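Local coordinates for VWFA domain-containing protein (Bacteroides thetaiotaomicron, PDB 3IBS) that is of unknown function but, as a predicted membrane protein with a von Willebrand factor A domain that binds magnesium, probably takes part in metal-dependent protein binding, at residues S21-A26 / I118-N123; A17-N22 / I56-D61; S143-G148 / I191-D196; V12-A17 / A114-T119. All coordinates share one frame; numbering follows the deposited sequence.

Contact 1 of 4, residues S21-A26 / I118-N123; sequences SNSMLA and ITDGEN. With MG (magnesium ion), chain I.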
loop_
_atom_site.group_PDB
_atom_site.type_symbol
_atom_site.label_atom_id
_atom_site.label_comp_id
_atom_site.label_asym_id
_atom_site.label_seq_id
_atom_site.Cartn_x
_atom_site.Cartn_y
_atom_site.Cartn_z
ATOM N N SER A 21 16.850 2.169 -7.049
ATOM C CA SER A 21 15.651 2.468 -7.847
ATOM C C SER A 21 14.419 2.658 -6.930
ATOM O O SER A 21 14.467 2.301 -5.744
ATOM C CB SER A 21 15.389 1.372 -8.876
ATOM O OG SER A 21 15.015 0.164 -8.253
ATOM N N ASN A 22 13.346 3.229 -7.494
ATOM C CA ASN A 22 12.117 3.567 -6.758
ATOM C C ASN A 22 11.507 2.399 -6.003
ATOM O O ASN A 22 10.966 2.577 -4.914
ATOM C CB ASN A 22 11.060 4.162 -7.722
ATOM C CG ASN A 22 11.498 5.495 -8.301
ATOM O OD1 ASN A 22 12.233 6.242 -7.654
ATOM N ND2 ASN A 22 11.049 5.801 -9.521
ATOM N N SER A 23 11.611 1.200 -6.576
ATOM C CA SER A 23 11.041 0.014 -5.936
ATOM C C SER A 23 11.654 -0.262 -4.536
ATOM O O SER A 23 11.039 -0.931 -3.701
ATOM C CB SER A 23 11.217 -1.207 -6.846
ATOM O OG SER A 23 12.601 -1.383 -7.128
HETATM N N MSE A 24 12.860 0.244 -4.291
HETATM C CA MSE A 24 13.527 0.068 -3.000
HETATM C C MSE A 24 12.911 0.932 -1.879
HETATM O O MSE A 24 13.248 0.776 -0.695
HETATM C CB MSE A 24 15.047 0.295 -3.129
HETATM C CG MSE A 24 15.708 -0.666 -4.152
HETATM SE SE MSE A 24 15.774 -2.518 -3.448
HETATM C CE MSE A 24 17.144 -2.160 -2.066
ATOM N N LEU A 25 11.974 1.797 -2.241
ATOM C CA LEU A 25 11.206 2.541 -1.238
ATOM C C LEU A 25 9.994 1.764 -0.742
ATOM O O LEU A 25 9.326 2.200 0.192
ATOM C CB LEU A 25 10.791 3.927 -1.758
ATOM C CG LEU A 25 11.942 4.908 -2.056
ATOM C CD1 LEU A 25 11.420 6.339 -2.318
ATOM C CD2 LEU A 25 12.956 4.916 -0.912
ATOM N N ALA A 26 9.699 0.612 -1.351
ATOM C CA ALA A 26 8.638 -0.249 -0.806
ATOM C C ALA A 26 8.955 -0.571 0.663
ATOM O O ALA A 26 10.134 -0.660 1.047
ATOM C CB ALA A 26 8.491 -1.512 -1.595
ATOM N N ILE A 118 22.834 -5.843 -3.542
ATOM C CA ILE A 118 21.640 -5.778 -2.700
ATOM C C ILE A 118 20.478 -5.168 -3.488
ATOM O O ILE A 118 20.522 -3.990 -3.866
ATOM C CB ILE A 118 21.894 -4.953 -1.437
ATOM C CG1 ILE A 118 23.128 -5.516 -0.700
ATOM C CG2 ILE A 118 20.657 -4.961 -0.549
ATOM C CD1 ILE A 118 23.611 -4.669 0.582
ATOM N N THR A 119 19.446 -5.960 -3.752
ATOM C CA THR A 119 18.441 -5.552 -4.751
ATOM C C THR A 119 17.138 -6.346 -4.577
ATOM O O THR A 119 17.125 -7.374 -3.921
ATOM C CB THR A 119 19.009 -5.751 -6.203
ATOM O OG1 THR A 119 18.079 -5.274 -7.193
ATOM C CG2 THR A 119 19.345 -7.242 -6.463
ATOM N N ASP A 120 16.044 -5.870 -5.176
ATOM C CA ASP A 120 14.864 -6.730 -5.322
ATOM C C ASP A 120 14.935 -7.541 -6.638
ATOM O O ASP A 120 14.037 -8.356 -6.918
ATOM C CB ASP A 120 13.568 -5.916 -5.197
ATOM C CG ASP A 120 13.536 -4.738 -6.149
ATOM O OD1 ASP A 120 14.093 -4.871 -7.269
ATOM O OD2 ASP A 120 12.992 -3.674 -5.776
ATOM N N GLY A 121 16.003 -7.330 -7.432
ATOM C CA GLY A 121 16.242 -8.116 -8.668
ATOM C C GLY A 121 15.124 -8.014 -9.713
ATOM O O GLY A 121 14.990 -8.871 -10.624
ATOM N N GLU A 122 14.356 -6.930 -9.620
ATOM C CA GLU A 122 13.142 -6.783 -10.394
ATOM C C GLU A 122 13.343 -6.127 -11.757
ATOM O O GLU A 122 13.969 -5.068 -11.856
ATOM C CB GLU A 122 12.104 -5.992 -9.597
ATOM C CG GLU A 122 10.806 -5.819 -10.342
ATOM C CD GLU A 122 9.734 -5.153 -9.504
ATOM O OE1 GLU A 122 9.986 -4.060 -8.936
ATOM O OE2 GLU A 122 8.644 -5.720 -9.433
ATOM N N ASN A 123 12.759 -6.741 -12.788
ATOM C CA ASN A 123 12.790 -6.199 -14.151
ATOM C C ASN A 123 14.203 -5.895 -14.687
ATOM O O ASN A 123 14.414 -4.876 -15.360
ATOM C CB ASN A 123 11.924 -4.929 -14.265
ATOM C CG ASN A 123 10.440 -5.212 -14.115
ATOM O OD1 ASN A 123 9.964 -6.297 -14.424
ATOM N ND2 ASN A 123 9.700 -4.219 -13.624
HETATM MG MG MG I . 13.526 -1.218 -8.982
HETATM O O HOH W 1 12.262 0.391 -9.322
HETATM O O HOH W 2 14.773 -2.755 -8.580
HETATM O O HOH W 3 12.125 -2.533 -9.773
HETATM O O HOH W 4 14.341 -0.884 -10.889
#
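D120 and S23 meet beside a magnesium ion that D120 does not touch: D120 OD1 stays 4.1 Å from the metal, while D120 OD2 accepts a 2.7 Å hydrogen bond from S23 OG through its syn lone pair. That hydroxyl is itself a ligand, 2.1 Å from the magnesium, and S21 OG is a second at 2.2 Å; four waters complete six ligands. One water donates to D120 OD1, so the carboxylate reaches the metal shell twice, through a serine and a water. This is the metal ion-dependent adhesion site of a von Willebrand factor A domain, with the DxSxS serines on the loop after strand 13-19 and the aspartate just past strand 113-119. D120 OD1 also takes the backbone N of E122 in an Asx turn, and R33 forms a salt bridge with OD2. An alanine in place of D120 would probably leave S23 OG without its acceptor, take one acceptor from the metal-bound water and leave R33 without this charge mate. M24, a selenomethionine bent at chi2 (-72°) and chi3 (-70°), brings SE to 3.8 Å from D120 N. E122 OE1 accepts from another metal-bound water at 2.8 Å and is hydrogen-bonded to T174.

Contact 2 of 4, residues A17-N22 / I56-D61; sequences ALDISN and IVFAGD. With MG (magnesium ion), chain I.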
loop_
_atom_site.group_PDB
_atom_site.type_symbol
_atom_site.label_atom_id
_atom_site.label_comp_id
_atom_site.label_asym_id
_atom_site.label_seq_id
_atom_site.Cartn_x
_atom_site.Cartn_y
_atom_site.Cartn_z
ATOM N N ALA A 17 27.056 -3.274 -4.128
ATOM C CA ALA A 17 26.379 -2.644 -5.250
ATOM C C ALA A 17 24.916 -2.557 -4.849
ATOM O O ALA A 17 24.220 -3.556 -4.808
ATOM C CB ALA A 17 26.567 -3.488 -6.529
ATOM N N LEU A 18 24.474 -1.357 -4.510
ATOM C CA LEU A 18 23.162 -1.180 -3.902
ATOM C C LEU A 18 22.155 -0.610 -4.910
ATOM O O LEU A 18 22.348 0.471 -5.467
ATOM C CB LEU A 18 23.284 -0.269 -2.675
ATOM C CG LEU A 18 22.004 0.188 -1.959
ATOM C CD1 LEU A 18 21.180 -1.018 -1.435
ATOM C CD2 LEU A 18 22.380 1.154 -0.804
ATOM N N ASP A 19 21.065 -1.337 -5.092
ATOM C CA ASP A 19 19.909 -0.888 -5.858
ATOM C C ASP A 19 19.281 0.303 -5.142
ATOM O O ASP A 19 18.878 0.181 -3.985
ATOM C CB ASP A 19 18.895 -2.053 -5.946
ATOM C CG ASP A 19 17.776 -1.804 -6.961
ATOM O OD1 ASP A 19 17.377 -0.631 -7.147
ATOM O OD2 ASP A 19 17.282 -2.792 -7.573
ATOM N N ILE A 20 19.226 1.460 -5.817
ATOM C CA ILE A 20 18.518 2.630 -5.301
ATOM C C ILE A 20 17.351 3.078 -6.225
ATOM O O ILE A 20 16.910 4.234 -6.190
ATOM C CB ILE A 20 19.471 3.820 -4.992
ATOM C CG1 ILE A 20 20.124 4.382 -6.276
ATOM C CG2 ILE A 20 20.495 3.407 -3.903
ATOM C CD1 ILE A 20 20.686 5.860 -6.127
ATOM N N SER A 21 16.850 2.169 -7.049
ATOM C CA SER A 21 15.651 2.468 -7.847
ATOM C C SER A 21 14.419 2.658 -6.930
ATOM O O SER A 21 14.467 2.301 -5.744
ATOM C CB SER A 21 15.389 1.372 -8.876
ATOM O OG SER A 21 15.015 0.164 -8.253
ATOM N N ASN A 22 13.346 3.229 -7.494
ATOM C CA ASN A 22 12.117 3.567 -6.758
ATOM C C ASN A 22 11.507 2.399 -6.003
ATOM O O ASN A 22 10.966 2.577 -4.914
ATOM C CB ASN A 22 11.060 4.162 -7.722
ATOM C CG ASN A 22 11.498 5.495 -8.301
ATOM O OD1 ASN A 22 12.233 6.242 -7.654
ATOM N ND2 ASN A 22 11.049 5.801 -9.521
ATOM N N ILE A 56 28.836 1.112 -4.657
ATOM C CA ILE A 56 28.280 1.567 -5.928
ATOM C C ILE A 56 26.784 1.633 -5.716
ATOM O O ILE A 56 26.240 0.774 -5.024
ATOM C CB ILE A 56 28.584 0.524 -7.018
ATOM C CG1 ILE A 56 30.048 0.636 -7.444
ATOM C CG2 ILE A 56 27.629 0.645 -8.217
ATOM C CD1 ILE A 56 30.585 -0.625 -8.052
ATOM N N VAL A 57 26.135 2.675 -6.238
ATOM C CA VAL A 57 24.686 2.729 -6.242
ATOM C C VAL A 57 24.223 2.586 -7.697
ATOM O O VAL A 57 24.948 2.977 -8.623
ATOM C CB VAL A 57 24.128 4.001 -5.539
ATOM C CG1 VAL A 57 24.408 3.958 -4.025
ATOM C CG2 VAL A 57 24.744 5.286 -6.136
ATOM N N PHE A 58 23.065 1.963 -7.908
ATOM C CA PHE A 58 22.564 1.813 -9.277
ATOM C C PHE A 58 21.058 1.878 -9.359
ATOM O O PHE A 58 20.317 1.522 -8.412
ATOM C CB PHE A 58 23.086 0.514 -9.935
ATOM C CG PHE A 58 22.486 -0.762 -9.365
ATOM C CD1 PHE A 58 21.308 -1.306 -9.914
ATOM C CD2 PHE A 58 23.104 -1.424 -8.308
ATOM C CE1 PHE A 58 20.757 -2.481 -9.409
ATOM C CE2 PHE A 58 22.576 -2.604 -7.793
ATOM C CZ PHE A 58 21.398 -3.141 -8.324
ATOM N N ALA A 59 20.605 2.350 -10.513
ATOM C CA ALA A 59 19.241 2.147 -10.918
ATOM C C ALA A 59 19.322 1.882 -12.420
ATOM O O ALA A 59 19.786 0.817 -12.821
ATOM C CB ALA A 59 18.369 3.376 -10.548
ATOM N N GLY A 60 18.916 2.835 -13.250
ATOM C CA GLY A 60 19.126 2.736 -14.703
ATOM C C GLY A 60 20.584 2.865 -15.121
ATOM O O GLY A 60 20.983 2.322 -16.158
ATOM N N ASP A 61 21.368 3.593 -14.325
ATOM C CA ASP A 61 22.829 3.665 -14.456
ATOM C C ASP A 61 23.453 3.226 -13.133
ATOM O O ASP A 61 22.739 3.097 -12.123
ATOM C CB ASP A 61 23.285 5.115 -14.744
ATOM C CG ASP A 61 22.794 5.645 -16.107
ATOM O OD1 ASP A 61 22.814 4.886 -17.108
ATOM O OD2 ASP A 61 22.379 6.831 -16.176
HETATM MG MG MG I . 13.526 -1.218 -8.982
HETATM O O HOH W 2 14.773 -2.755 -8.580
HETATM O O HOH W 3 12.125 -2.533 -9.773
HETATM O O HOH W 1 12.262 0.391 -9.322
HETATM O O HOH W 4 14.341 -0.884 -10.889
#
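The F58 ring lies under the backbone of D19, whose CA sits over one face in a CH-pi contact, 3.8 Å from the ring centroid and 17° off the normal. A17 O approaches the rim of the ring near its plane, 3.5 Å from CE2. With CG set between the backbone N and the carbonyl carbon (chi1 71°), F58 folds back across strand 17-19; I94 and A97 of helix 94-102 also touch it. The D19 carboxylate is turned 39° from the ring plane, with D19 CB 3.6 Å from F58 CZ. The two parallel strands of this beta-alpha-beta unit exchange L18 N to I56 O, F58 N to L18 O and I20 N to F58 O bonds, and beyond them A59 CB rests 3.9 Å from S21 CA. D19 OD1 accepts from S21 N at 2.9 Å, an Asx turn, and from S21 OG at 2.7 Å, while OD2 takes T119 OG1 and a metal-bound water. An alanine at D19 would probably leave the S21 hydroxyl without its acceptor and cost the water one of its two. The two D19 oxygens act from the second shell, probably orienting a magnesium ligand and polarising the water to bind more strongly.

Contact 3 of 4, residues S143-G148 / I191-D196; sequences SVLGVG and IYVRVD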
loop_
_atom_site.group_PDB
_atom_site.type_symbol
_atom_site.label_atom_id
_atom_site.label_comp_id
_atom_site.label_asym_id
_atom_site.label_seq_id
_atom_site.Cartn_x
_atom_site.Cartn_y
_atom_site.Cartn_z
ATOM N N SER A 143 27.938 -12.164 -4.509
ATOM C CA SER A 143 26.786 -12.561 -3.690
ATOM C C SER A 143 25.618 -11.613 -3.889
ATOM O O SER A 143 25.814 -10.467 -4.296
ATOM C CB SER A 143 27.137 -12.634 -2.188
ATOM O OG SER A 143 28.012 -13.721 -1.933
ATOM N N VAL A 144 24.402 -12.101 -3.600
ATOM C CA VAL A 144 23.182 -11.292 -3.762
ATOM C C VAL A 144 22.289 -11.428 -2.527
ATOM O O VAL A 144 21.980 -12.546 -2.086
ATOM C CB VAL A 144 22.365 -11.688 -5.026
ATOM C CG1 VAL A 144 21.154 -10.771 -5.216
ATOM C CG2 VAL A 144 23.240 -11.661 -6.282
ATOM N N LEU A 145 21.907 -10.278 -1.980
ATOM C CA LEU A 145 20.985 -10.177 -0.871
ATOM C C LEU A 145 19.702 -9.652 -1.454
ATOM O O LEU A 145 19.646 -8.523 -1.978
ATOM C CB LEU A 145 21.537 -9.223 0.193
ATOM C CG LEU A 145 22.622 -9.704 1.171
ATOM C CD1 LEU A 145 23.647 -10.640 0.580
ATOM C CD2 LEU A 145 23.313 -8.519 1.906
ATOM N N GLY A 146 18.675 -10.494 -1.412
ATOM C CA GLY A 146 17.421 -10.177 -2.078
ATOM C C GLY A 146 16.515 -9.539 -1.046
ATOM O O GLY A 146 16.235 -10.142 -0.019
ATOM N N VAL A 147 16.070 -8.319 -1.320
ATOM C CA VAL A 147 15.231 -7.603 -0.376
ATOM C C VAL A 147 13.814 -7.528 -0.913
ATOM O O VAL A 147 13.605 -7.286 -2.101
ATOM C CB VAL A 147 15.749 -6.159 -0.132
ATOM C CG1 VAL A 147 15.448 -5.712 1.293
ATOM C CG2 VAL A 147 17.218 -6.082 -0.404
ATOM N N GLY A 148 12.842 -7.729 -0.029
ATOM C CA GLY A 148 11.445 -7.524 -0.364
ATOM C C GLY A 148 10.667 -8.823 -0.367
ATOM O O GLY A 148 11.241 -9.886 -0.162
ATOM N N ILE A 191 26.908 -16.301 -2.472
ATOM C CA ILE A 191 25.710 -16.855 -1.861
ATOM C C ILE A 191 24.510 -15.971 -2.164
ATOM O O ILE A 191 24.669 -14.794 -2.438
ATOM C CB ILE A 191 25.859 -17.018 -0.334
ATOM C CG1 ILE A 191 26.058 -15.655 0.352
ATOM C CG2 ILE A 191 26.949 -18.061 -0.003
ATOM C CD1 ILE A 191 25.930 -15.691 1.884
ATOM N N TYR A 192 23.317 -16.565 -2.129
ATOM C CA TYR A 192 22.079 -15.810 -2.166
ATOM C C TYR A 192 21.427 -15.917 -0.786
ATOM O O TYR A 192 21.339 -17.005 -0.206
ATOM C CB TYR A 192 21.090 -16.317 -3.242
ATOM C CG TYR A 192 19.722 -15.712 -3.024
ATOM C CD1 TYR A 192 19.492 -14.374 -3.328
ATOM C CD2 TYR A 192 18.683 -16.449 -2.425
ATOM C CE1 TYR A 192 18.267 -13.772 -3.075
ATOM C CE2 TYR A 192 17.429 -15.852 -2.173
ATOM C CZ TYR A 192 17.244 -14.505 -2.510
ATOM O OH TYR A 192 16.040 -13.866 -2.293
ATOM N N VAL A 193 20.964 -14.788 -0.265
ATOM C CA VAL A 193 20.169 -14.812 0.949
ATOM C C VAL A 193 19.063 -13.777 0.833
ATOM O O VAL A 193 19.263 -12.678 0.258
ATOM C CB VAL A 193 21.029 -14.674 2.248
ATOM C CG1 VAL A 193 21.858 -13.388 2.256
ATOM C CG2 VAL A 193 20.149 -14.802 3.542
ATOM N N ARG A 194 17.886 -14.150 1.322
ATOM C CA ARG A 194 16.778 -13.229 1.366
ATOM C C ARG A 194 16.873 -12.379 2.622
ATOM O O ARG A 194 17.117 -12.874 3.728
ATOM C CB ARG A 194 15.433 -13.961 1.328
ATOM C CG ARG A 194 14.233 -13.024 1.113
ATOM C CD ARG A 194 12.943 -13.790 1.257
ATOM N NE ARG A 194 11.753 -12.940 1.187
ATOM C CZ ARG A 194 10.944 -12.675 2.218
ATOM N NH1 ARG A 194 11.212 -13.160 3.433
ATOM N NH2 ARG A 194 9.873 -11.905 2.046
ATOM N N VAL A 195 16.671 -11.088 2.446
ATOM C CA VAL A 195 16.684 -10.192 3.568
ATOM C C VAL A 195 15.234 -10.161 4.097
ATOM O O VAL A 195 14.301 -9.975 3.328
ATOM C CB VAL A 195 17.185 -8.791 3.160
ATOM C CG1 VAL A 195 17.063 -7.798 4.313
ATOM C CG2 VAL A 195 18.642 -8.854 2.663
ATOM N N ASP A 196 15.059 -10.423 5.385
ATOM C CA ASP A 196 13.776 -10.177 6.063
ATOM C C ASP A 196 14.007 -9.246 7.274
ATOM O O ASP A 196 15.009 -8.538 7.319
ATOM C CB ASP A 196 13.106 -11.497 6.461
ATOM C CG ASP A 196 13.972 -12.344 7.384
ATOM O OD1 ASP A 196 14.856 -11.789 8.083
ATOM O OD2 ASP A 196 13.761 -13.577 7.412
#
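G146 and Y192 make the tight part of this contact. The Y192 ring swings back over strand 143-147, with CE1 3.7 Å from G146 N, and a side chain on G146 would collide with the Y192 hydroxyl, which is hydrogen-bonded to E178 of helix 178-187. Backbone bonds run straight here: V195 N to G146 O is 2.7 Å long at 180°, and G146 N to V193 O is 2.8 Å. At the start of the pair a side chain takes over the acceptor's part. S143 OG, anti to its carbonyl carbon (chi1 -69°), lies beside the backbone N and receives I191 N at 2.9 Å. On the face of L145 and V195, the V193 CG1 methyl lies alongside L145 CD1 at 3.7 Å, and V195 CG2 packs on L145 CB; I205 of helix 200-214 and L40 of helix 33-46 press on L145.

The end where R194 meets G148 is slacker. R194 stretches its chain from CG to NE and reaches G148 O with two weak, bent bonds, from NH2 at 3.3 Å and from NE. Strand 191-195 as a whole is the partly exposed edge strand, whereas the residues of 143-148 are buried. A buried strand carrying a parallel outermost strand in this way, with helices on both faces, belongs to the Rossmann-like alpha/beta fold of von Willebrand factor A domains.

Contact 4 of 4, residues V12-A17 / A114-T119; sequences VEVIIA and AIIVIT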
loop_
_atom_site.group_PDB
_atom_site.type_symbol
_atom_site.label_atom_id
_atom_site.label_comp_id
_atom_site.label_asym_id
_atom_site.label_seq_id
_atom_site.Cartn_x
_atom_site.Cartn_y
_atom_site.Cartn_z
ATOM N N VAL A 12 40.454 -8.557 3.124
ATOM C CA VAL A 12 39.722 -8.702 1.870
ATOM C C VAL A 12 39.214 -7.353 1.373
ATOM O O VAL A 12 39.306 -6.354 2.088
ATOM C CB VAL A 12 38.560 -9.736 1.964
ATOM C CG1 VAL A 12 39.120 -11.094 2.328
ATOM C CG2 VAL A 12 37.502 -9.310 2.968
ATOM N N GLU A 13 38.725 -7.345 0.136
ATOM C CA GLU A 13 38.133 -6.185 -0.477
ATOM C C GLU A 13 36.674 -6.509 -0.808
ATOM O O GLU A 13 36.376 -7.523 -1.472
ATOM C CB GLU A 13 38.918 -5.781 -1.718
ATOM C CG GLU A 13 40.386 -5.390 -1.402
ATOM C CD GLU A 13 41.222 -4.977 -2.617
ATOM O OE1 GLU A 13 40.730 -4.960 -3.772
ATOM O OE2 GLU A 13 42.420 -4.667 -2.396
ATOM N N VAL A 14 35.772 -5.660 -0.320
ATOM C CA VAL A 14 34.335 -5.888 -0.466
ATOM C C VAL A 14 33.703 -4.654 -1.124
ATOM O O VAL A 14 33.834 -3.527 -0.616
ATOM C CB VAL A 14 33.663 -6.166 0.916
ATOM C CG1 VAL A 14 32.134 -6.254 0.773
ATOM C CG2 VAL A 14 34.196 -7.445 1.540
ATOM N N ILE A 15 33.057 -4.854 -2.268
ATOM C CA ILE A 15 32.316 -3.769 -2.884
ATOM C C ILE A 15 30.827 -4.059 -2.873
ATOM O O ILE A 15 30.378 -5.104 -3.346
ATOM C CB ILE A 15 32.835 -3.444 -4.306
ATOM C CG1 ILE A 15 34.267 -2.876 -4.195
ATOM C CG2 ILE A 15 31.932 -2.412 -4.974
ATOM C CD1 ILE A 15 34.984 -2.728 -5.533
ATOM N N ILE A 16 30.050 -3.140 -2.306
ATOM C CA ILE A 16 28.605 -3.330 -2.257
ATOM C C ILE A 16 27.957 -2.600 -3.424
ATOM O O ILE A 16 28.269 -1.442 -3.678
ATOM C CB ILE A 16 28.031 -2.799 -0.936
ATOM C CG1 ILE A 16 28.588 -3.664 0.204
ATOM C CG2 ILE A 16 26.452 -2.855 -0.960
ATOM C CD1 ILE A 16 29.040 -2.879 1.334
ATOM N N ALA A 17 27.056 -3.274 -4.128
ATOM C CA ALA A 17 26.379 -2.644 -5.250
ATOM C C ALA A 17 24.916 -2.557 -4.849
ATOM O O ALA A 17 24.220 -3.556 -4.808
ATOM C CB ALA A 17 26.567 -3.488 -6.529
ATOM N N ALA A 114 35.063 -9.686 -2.899
ATOM C CA ALA A 114 33.635 -9.969 -3.035
ATOM C C ALA A 114 32.865 -8.753 -3.535
ATOM O O ALA A 114 33.200 -7.601 -3.194
ATOM C CB ALA A 114 33.059 -10.437 -1.704
ATOM N N ILE A 115 31.854 -9.017 -4.366
ATOM C CA ILE A 115 30.871 -8.013 -4.757
ATOM C C ILE A 115 29.564 -8.453 -4.131
ATOM O O ILE A 115 29.190 -9.618 -4.276
ATOM C CB ILE A 115 30.702 -7.917 -6.305
ATOM C CG1 ILE A 115 32.019 -7.486 -6.955
ATOM C CG2 ILE A 115 29.533 -6.966 -6.652
ATOM C CD1 ILE A 115 32.017 -7.580 -8.505
ATOM N N ILE A 116 28.900 -7.549 -3.411
ATOM C CA ILE A 116 27.638 -7.881 -2.736
ATOM C C ILE A 116 26.556 -7.008 -3.315
ATOM O O ILE A 116 26.547 -5.800 -3.063
ATOM C CB ILE A 116 27.723 -7.679 -1.219
ATOM C CG1 ILE A 116 28.801 -8.595 -0.636
ATOM C CG2 ILE A 116 26.363 -7.974 -0.547
ATOM C CD1 ILE A 116 29.099 -8.247 0.752
ATOM N N VAL A 117 25.690 -7.620 -4.137
ATOM C CA VAL A 117 24.595 -6.931 -4.789
ATOM C C VAL A 117 23.405 -7.000 -3.847
ATOM O O VAL A 117 23.041 -8.085 -3.369
ATOM C CB VAL A 117 24.212 -7.608 -6.157
ATOM C CG1 VAL A 117 23.107 -6.824 -6.880
ATOM C CG2 VAL A 117 25.441 -7.731 -7.054
ATOM N N ILE A 118 22.834 -5.843 -3.542
ATOM C CA ILE A 118 21.640 -5.778 -2.700
ATOM C C ILE A 118 20.478 -5.168 -3.488
ATOM O O ILE A 118 20.522 -3.990 -3.866
ATOM C CB ILE A 118 21.894 -4.953 -1.437
ATOM C CG1 ILE A 118 23.128 -5.516 -0.700
ATOM C CG2 ILE A 118 20.657 -4.961 -0.549
ATOM C CD1 ILE A 118 23.611 -4.669 0.582
ATOM N N THR A 119 19.446 -5.960 -3.752
ATOM C CA THR A 119 18.441 -5.552 -4.751
ATOM C C THR A 119 17.138 -6.346 -4.577
ATOM O O THR A 119 17.125 -7.374 -3.921
ATOM C CB THR A 119 19.009 -5.751 -6.203
ATOM O OG1 THR A 119 18.079 -5.274 -7.193
ATOM C CG2 THR A 119 19.345 -7.242 -6.463
#
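V14 and I116 meet because of how each is turned: V14 CG1 is anti to its backbone N (chi1 174°), while the I116 chain sets off anti to its carbonyl carbon and stays extended at chi2 (169°). CD1 of I116 therefore reaches back along its own strand and meets V14 CG1, which reaches forward along strand 13-17, at 3.6 Å. Two residues further along the roles repeat, with I16 CG2, anti to its own N, receiving the CD1 tip of I118 at 3.7 Å. Underneath, the parallel strands lie 19° apart and share five backbone bonds, among them A114 N to E13 O and I15 N to A114 O, both 2.9 Å, and A17 N to I116 O at 2.8 Å.

The face of V14, A114, I16 and I116 turns to helix 200-214, where M212 touches A114 and I205 touches I116. The opposite face carries I15, I115, A17 and V117 and is covered by helix 94-102, with A101 against both isoleucines and I94 against V117. A17 CB, a single methyl, comes no nearer than 4.4 Å to V117 CG2. At the start E13 turns its acid away from the partner strand, to T106 and R113.

These are central strands of the von Willebrand factor A sheet, packed on both faces. Because the polar backbone groups that face each other are paired strand to strand, the buried sheet can present hydrocarbon side chains to the helices on either face at this seam.

Contacts 2 and 4 share A17 on strand 13-19, which takes strand 52-58 on one side and strand 113-119 on the other; strand 140-147 follows, and contact 3 adds the outermost strand 191-195. Contact 1 grows from the ends of strands 13-19 and 113-119, where the loops hold the magnesium ion. T119 OG1 and D19 OD2, 2.6 Å apart, tie contact 1 to contact 2 in the second shell of the metal; the centres of these two contacts are about 8 Å apart. T119 O accepts V147 N of contact 3 at 3.0 Å. Contact 4 is farther back, its centre about 16 Å from that of contact 1, with the V117 side chain about 11 Å from the magnesium.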